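Local structure of C alpha-dehydrogenase (Sphingobium sp. SYK-6, 4YAG) at residues G12-G16 against D36-L42; F19-Q23 against A45-F49. The protein is an NAD(H)-dependent short-chain dehydrogenase of the lignin beta-aryl ether cleavage pathway, probably oxidising an alcohol of its substrate to a ketone. One frame throughout, in Å; residues are numbered along the deposited sequence.

Interaction 1. Residues G12-G16 against D36-L42. With NAI (1,4-dihydronicotinamide adenine dinucleotide), chain C.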
# COMPACT_ATOMS: atom_id res chain seq x y z
N GLY A 12 13.79 10.87 9.12
CA GLY A 12 13.82 10.30 10.45
C GLY A 12 15.26 10.05 10.91
O GLY A 12 15.52 9.17 11.73
N GLY A 13 16.19 10.86 10.40
CA GLY A 13 17.60 10.67 10.65
C GLY A 13 18.08 11.05 12.04
O GLY A 13 19.24 10.80 12.39
N ALA A 14 17.20 11.65 12.84
CA ALA A 14 17.61 12.17 14.14
C ALA A 14 17.22 11.29 15.33
O ALA A 14 17.37 11.69 16.49
CB ALA A 14 17.06 13.59 14.33
N SER A 15 16.72 10.10 15.05
CA SER A 15 16.39 9.16 16.11
C SER A 15 16.46 7.73 15.58
O SER A 15 16.40 7.50 14.37
CB SER A 15 14.98 9.44 16.62
OG SER A 15 14.65 8.60 17.72
N GLY A 16 16.59 6.78 16.50
CA GLY A 16 16.32 5.38 16.18
C GLY A 16 17.14 4.85 15.02
O GLY A 16 18.35 5.07 14.92
N ASP A 36 13.78 15.63 9.70
CA ASP A 36 12.95 15.09 10.78
C ASP A 36 11.90 16.11 11.17
O ASP A 36 12.13 17.33 11.11
CB ASP A 36 13.86 14.77 11.98
CG ASP A 36 13.30 13.70 12.89
OD1 ASP A 36 12.32 13.99 13.61
OD2 ASP A 36 13.87 12.57 12.90
N ILE A 37 10.77 15.62 11.65
CA ILE A 37 9.68 16.50 12.05
C ILE A 37 9.87 17.03 13.48
O ILE A 37 9.21 17.99 13.89
CB ILE A 37 8.31 15.76 11.88
CG1 ILE A 37 7.16 16.76 11.77
CG2 ILE A 37 8.08 14.79 13.02
CD1 ILE A 37 5.85 16.09 11.39
N ARG A 38 10.77 16.41 14.25
CA ARG A 38 10.98 16.76 15.65
C ARG A 38 12.22 17.63 15.83
O ARG A 38 13.34 17.14 15.68
CB ARG A 38 11.11 15.49 16.48
CG ARG A 38 9.78 14.74 16.69
CD ARG A 38 8.93 15.33 17.80
NE ARG A 38 9.60 15.26 19.10
CZ ARG A 38 9.58 14.19 19.89
NH1 ARG A 38 8.94 13.08 19.51
NH2 ARG A 38 10.23 14.21 21.04
N GLN A 39 12.01 18.90 16.15
CA GLN A 39 13.13 19.81 16.34
C GLN A 39 14.02 19.35 17.49
O GLN A 39 15.24 19.49 17.41
CB GLN A 39 12.66 21.24 16.61
CG GLN A 39 13.82 22.25 16.61
CD GLN A 39 14.54 22.31 15.28
OE1 GLN A 39 13.96 22.67 14.25
NE2 GLN A 39 15.83 21.97 15.28
N ASP A 40 13.42 18.80 18.54
CA ASP A 40 14.23 18.36 19.68
C ASP A 40 15.13 17.17 19.32
O ASP A 40 16.29 17.12 19.77
CB ASP A 40 13.37 18.09 20.93
CG ASP A 40 12.28 17.06 20.71
OD1 ASP A 40 11.90 16.79 19.56
OD2 ASP A 40 11.76 16.54 21.72
N HIS A 41 14.63 16.26 18.50
CA HIS A 41 15.46 15.18 17.99
C HIS A 41 16.61 15.74 17.15
O HIS A 41 17.75 15.30 17.30
CB HIS A 41 14.64 14.17 17.15
CG HIS A 41 13.68 13.36 17.96
ND1 HIS A 41 12.91 12.34 17.40
CD2 HIS A 41 13.35 13.36 19.27
CE1 HIS A 41 12.19 11.78 18.31
NE2 HIS A 41 12.41 12.39 19.48
N LEU A 42 16.32 16.69 16.26
CA LEU A 42 17.36 17.28 15.42
C LEU A 42 18.42 17.95 16.28
O LEU A 42 19.62 17.83 15.99
CB LEU A 42 16.78 18.31 14.45
CG LEU A 42 15.91 17.72 13.33
CD1 LEU A 42 15.17 18.80 12.59
CD2 LEU A 42 16.73 16.92 12.35
PA NAI C . 12.02 6.71 15.80
O1A NAI C . 10.75 7.39 16.21
O2A NAI C . 13.09 6.57 16.86
O5B NAI C . 12.65 7.43 14.55
C5B NAI C . 11.81 7.93 13.55
C4B NAI C . 12.10 9.37 13.38
O4B NAI C . 11.27 9.76 12.23
C3B NAI C . 11.77 10.25 14.50
O3B NAI C . 12.87 11.10 14.88
C2B NAI C . 10.60 10.99 14.06
O2B NAI C . 10.49 12.30 14.65
C1B NAI C . 10.70 11.02 12.60
N9A NAI C . 9.45 11.23 11.93
C8A NAI C . 8.22 10.69 12.23
N7A NAI C . 7.28 11.17 11.41
C5A NAI C . 7.88 12.05 10.53
C6A NAI C . 7.45 12.85 9.47
N6A NAI C . 6.09 12.92 9.15
N1A NAI C . 8.35 13.62 8.80
C2A NAI C . 9.66 13.60 9.15
N3A NAI C . 10.12 12.85 10.16
C4A NAI C . 9.26 12.08 10.87
O3 NAI C . 11.54 5.27 15.34
PN NAI C . 12.26 4.15 14.43
O1N NAI C . 13.76 4.39 14.27
O2N NAI C . 11.91 2.84 15.09
O5D NAI C . 11.52 4.31 13.01
C5D NAI C . 12.23 4.29 11.77
C4D NAI C . 11.53 3.41 10.80
O4D NAI C . 11.73 2.01 11.23
C3D NAI C . 10.09 3.61 10.72
O3D NAI C . 9.70 3.65 9.33
C2D NAI C . 9.49 2.46 11.40
O2D NAI C . 8.18 2.18 10.88
C1D NAI C . 10.40 1.38 11.12
N1N NAI C . 10.43 0.23 11.94
C2N NAI C . 10.86 0.23 13.25
C3N NAI C . 10.88 -0.95 13.97
C7N NAI C . 11.34 -0.97 15.39
O7N NAI C . 11.23 -1.99 16.10
N7N NAI C . 12.02 0.22 15.88
C4N NAI C . 10.48 -2.15 13.41
C5N NAI C . 10.10 -2.15 12.08
C6N NAI C . 10.08 -0.98 11.36
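The carboxylate of D36 reaches the glycine-rich turn at A14, where A14 N gives OD2 a long, weak hydrogen bond of 3.5 Å. CG of D36 stands anti to the backbone N (chi1 -155°), which carries both oxygens to the adenosine ribose of the NADH: O2B donates to D36 OD1 and O3B to D36 OD2, each at 2.7 Å. OD1 also takes R38 N on its anti lone pair, closing an Asx turn that fixes the carboxylate. H41 comes to the same sugar from the helix start, its ND1 donating to O3B at 2.8 Å with an angle of 162°, while H41 NE2 is held by E197. CB of S15 approaches the imidazole of H41 obliquely, 3.6 Å from H41 ND1, and S15 OG turns to the phosphate, donating to O2A at 2.7 Å. A14 is small enough for CB to sit 3.5 Å from H41 O and to touch L42 CD2. G12 suits its place because its phi is positive and the ribose O4B lies where a side chain would project; its bare CA is 3.3 Å from D36 OD2. R38, bent at chi2 and chi3, grips D40 side-on through NE and NH2, with H41 NE2 over one face of its guanidinium. An acid ending the second strand and gripping both ribose hydroxyls, beside a glycine-rich turn at the diphosphate, is the hallmark of an NAD(H)-binding Rossmann fold.

Interaction 2. Residues F19-Q23 against A45-F49; sequences FGIAQ and ARQFF
With CG anti to the backbone N in both F19 (chi1 180°) and F48, the two rings swing out from their helices into the space between them and meet as a T-shaped pair. F19 supplies the edge: its CZ stands over the centre of the F48 face, 3.5 Å from F48 CG. The two ring planes are turned 80° against each other. The slightly positive rim of one phenyl thus faces the electron-rich face of the other. F49 takes a different staggered position, CG anti to the carbonyl carbon, and completes an aromatic cluster. Its CE2 passes 3.6 Å from F19 CE1 with the two rings inclined obliquely, while CD1 of F48 lies over the centre of its face.

The helices that carry these rings, 16-27 and 39-51, are the first two of the Rossmann fold, neighbours on one side of its parallel sheet. Over the short segments they run nearly parallel, 27° apart, and their axes come no closer than 12.4 Å. Such a wide separation suits phenylalanines, whose long flat side chains can bridge it. Near the sheet small residues serve instead: A45 CB sits 4.2 Å from F19 CE1, and A22 CB approaches F49 CZ. Beneath them L32 and L34 of strand 31-36 form the floor, L34 meeting both alanines and L32 meeting A22 and F49.

Q23 lies one turn beyond F19, and its aliphatic part joins the packing, CG lying 4.2 Å from F49 CZ and over one face of F19 toward the rim. Its amide end crosses the side chain of F48 at about a right angle, so a residue with an apolar stem and a polar head fits this partly exposed position. R52 makes a cation-pi contact with F48.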
# COMPACT_ATOMS: atom_id res chain seq x y z
N PHE A 19 19.03 7.31 12.79
CA PHE A 19 20.21 7.86 13.43
C PHE A 19 21.36 6.82 13.46
O PHE A 19 22.54 7.17 13.35
CB PHE A 19 19.84 8.36 14.82
CG PHE A 19 20.99 8.94 15.59
CD1 PHE A 19 21.57 10.12 15.19
CD2 PHE A 19 21.47 8.31 16.73
CE1 PHE A 19 22.64 10.66 15.92
CE2 PHE A 19 22.52 8.86 17.45
CZ PHE A 19 23.10 10.02 17.03
N GLY A 20 21.01 5.55 13.59
CA GLY A 20 22.00 4.48 13.51
C GLY A 20 22.61 4.41 12.12
O GLY A 20 23.82 4.26 11.96
N ILE A 21 21.77 4.53 11.10
CA ILE A 21 22.23 4.59 9.71
C ILE A 21 23.13 5.82 9.51
O ILE A 21 24.21 5.74 8.92
CB ILE A 21 21.04 4.60 8.73
CG1 ILE A 21 20.29 3.26 8.78
CG2 ILE A 21 21.51 4.90 7.33
CD1 ILE A 21 18.98 3.25 8.02
N ALA A 22 22.70 6.96 10.04
CA ALA A 22 23.48 8.18 9.93
C ALA A 22 24.89 7.99 10.48
O ALA A 22 25.88 8.35 9.84
CB ALA A 22 22.79 9.30 10.66
N GLN A 23 24.99 7.44 11.68
CA GLN A 23 26.28 7.25 12.30
C GLN A 23 27.19 6.36 11.46
O GLN A 23 28.37 6.64 11.31
CB GLN A 23 26.13 6.61 13.68
CG GLN A 23 25.56 7.51 14.74
CD GLN A 23 25.14 6.72 15.96
OE1 GLN A 23 23.95 6.39 16.13
NE2 GLN A 23 26.09 6.36 16.77
N ALA A 45 20.64 15.30 17.87
CA ALA A 45 21.53 14.71 16.88
C ALA A 45 22.67 15.68 16.57
O ALA A 45 23.82 15.26 16.43
CB ALA A 45 20.77 14.38 15.62
N ARG A 46 22.35 16.96 16.47
CA ARG A 46 23.35 17.99 16.22
C ARG A 46 24.39 17.97 17.32
O ARG A 46 25.60 17.98 17.07
CB ARG A 46 22.67 19.36 16.18
CG ARG A 46 23.55 20.52 15.80
CD ARG A 46 22.71 21.80 15.66
NE ARG A 46 21.75 21.70 14.56
CZ ARG A 46 20.42 21.69 14.71
NH1 ARG A 46 19.84 21.80 15.90
NH2 ARG A 46 19.67 21.59 13.63
N GLN A 47 23.92 17.95 18.55
CA GLN A 47 24.82 17.96 19.69
C GLN A 47 25.71 16.70 19.72
O GLN A 47 26.90 16.76 20.07
CB GLN A 47 24.04 18.12 21.00
CG GLN A 47 24.93 18.04 22.23
CD GLN A 47 24.16 17.90 23.52
OE1 GLN A 47 23.19 18.61 23.76
NE2 GLN A 47 24.60 16.97 24.37
N PHE A 48 25.13 15.56 19.38
CA PHE A 48 25.86 14.29 19.32
C PHE A 48 27.02 14.38 18.35
O PHE A 48 28.14 14.01 18.67
CB PHE A 48 24.91 13.17 18.90
CG PHE A 48 25.57 11.84 18.76
CD1 PHE A 48 26.19 11.48 17.57
CD2 PHE A 48 25.55 10.93 19.80
CE1 PHE A 48 26.79 10.24 17.44
CE2 PHE A 48 26.14 9.69 19.67
CZ PHE A 48 26.77 9.35 18.49
N PHE A 49 26.76 14.88 17.15
CA PHE A 49 27.82 14.97 16.15
C PHE A 49 28.83 16.07 16.45
O PHE A 49 30.00 15.94 16.10
CB PHE A 49 27.23 15.10 14.74
CG PHE A 49 26.61 13.83 14.26
CD1 PHE A 49 27.39 12.71 14.06
CD2 PHE A 49 25.25 13.74 14.05
CE1 PHE A 49 26.83 11.53 13.65
CE2 PHE A 49 24.70 12.58 13.64
CZ PHE A 49 25.48 11.47 13.43

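Helix 39-51 serves both contacts: its first turn faces the cofactor in interaction 1, and the next turns face helix 16-27 in interaction 2. The centres lie about 10 Å apart and the two contacts touch, A14 CB against A45 CB at 4.0 Å and G13 O against F19 CB at 3.5 Å, so the glycine-rich turn leads straight into the helix packing. Interaction 1 is fully buried and mostly polar, with D36, S15 and H41 each making at least one side-chain hydrogen bond with NADH. Interaction 2 is only partly buried, has no hydrogen bond between its segments, and relies on aromatic and apolar packing between helices that rest on the sheet.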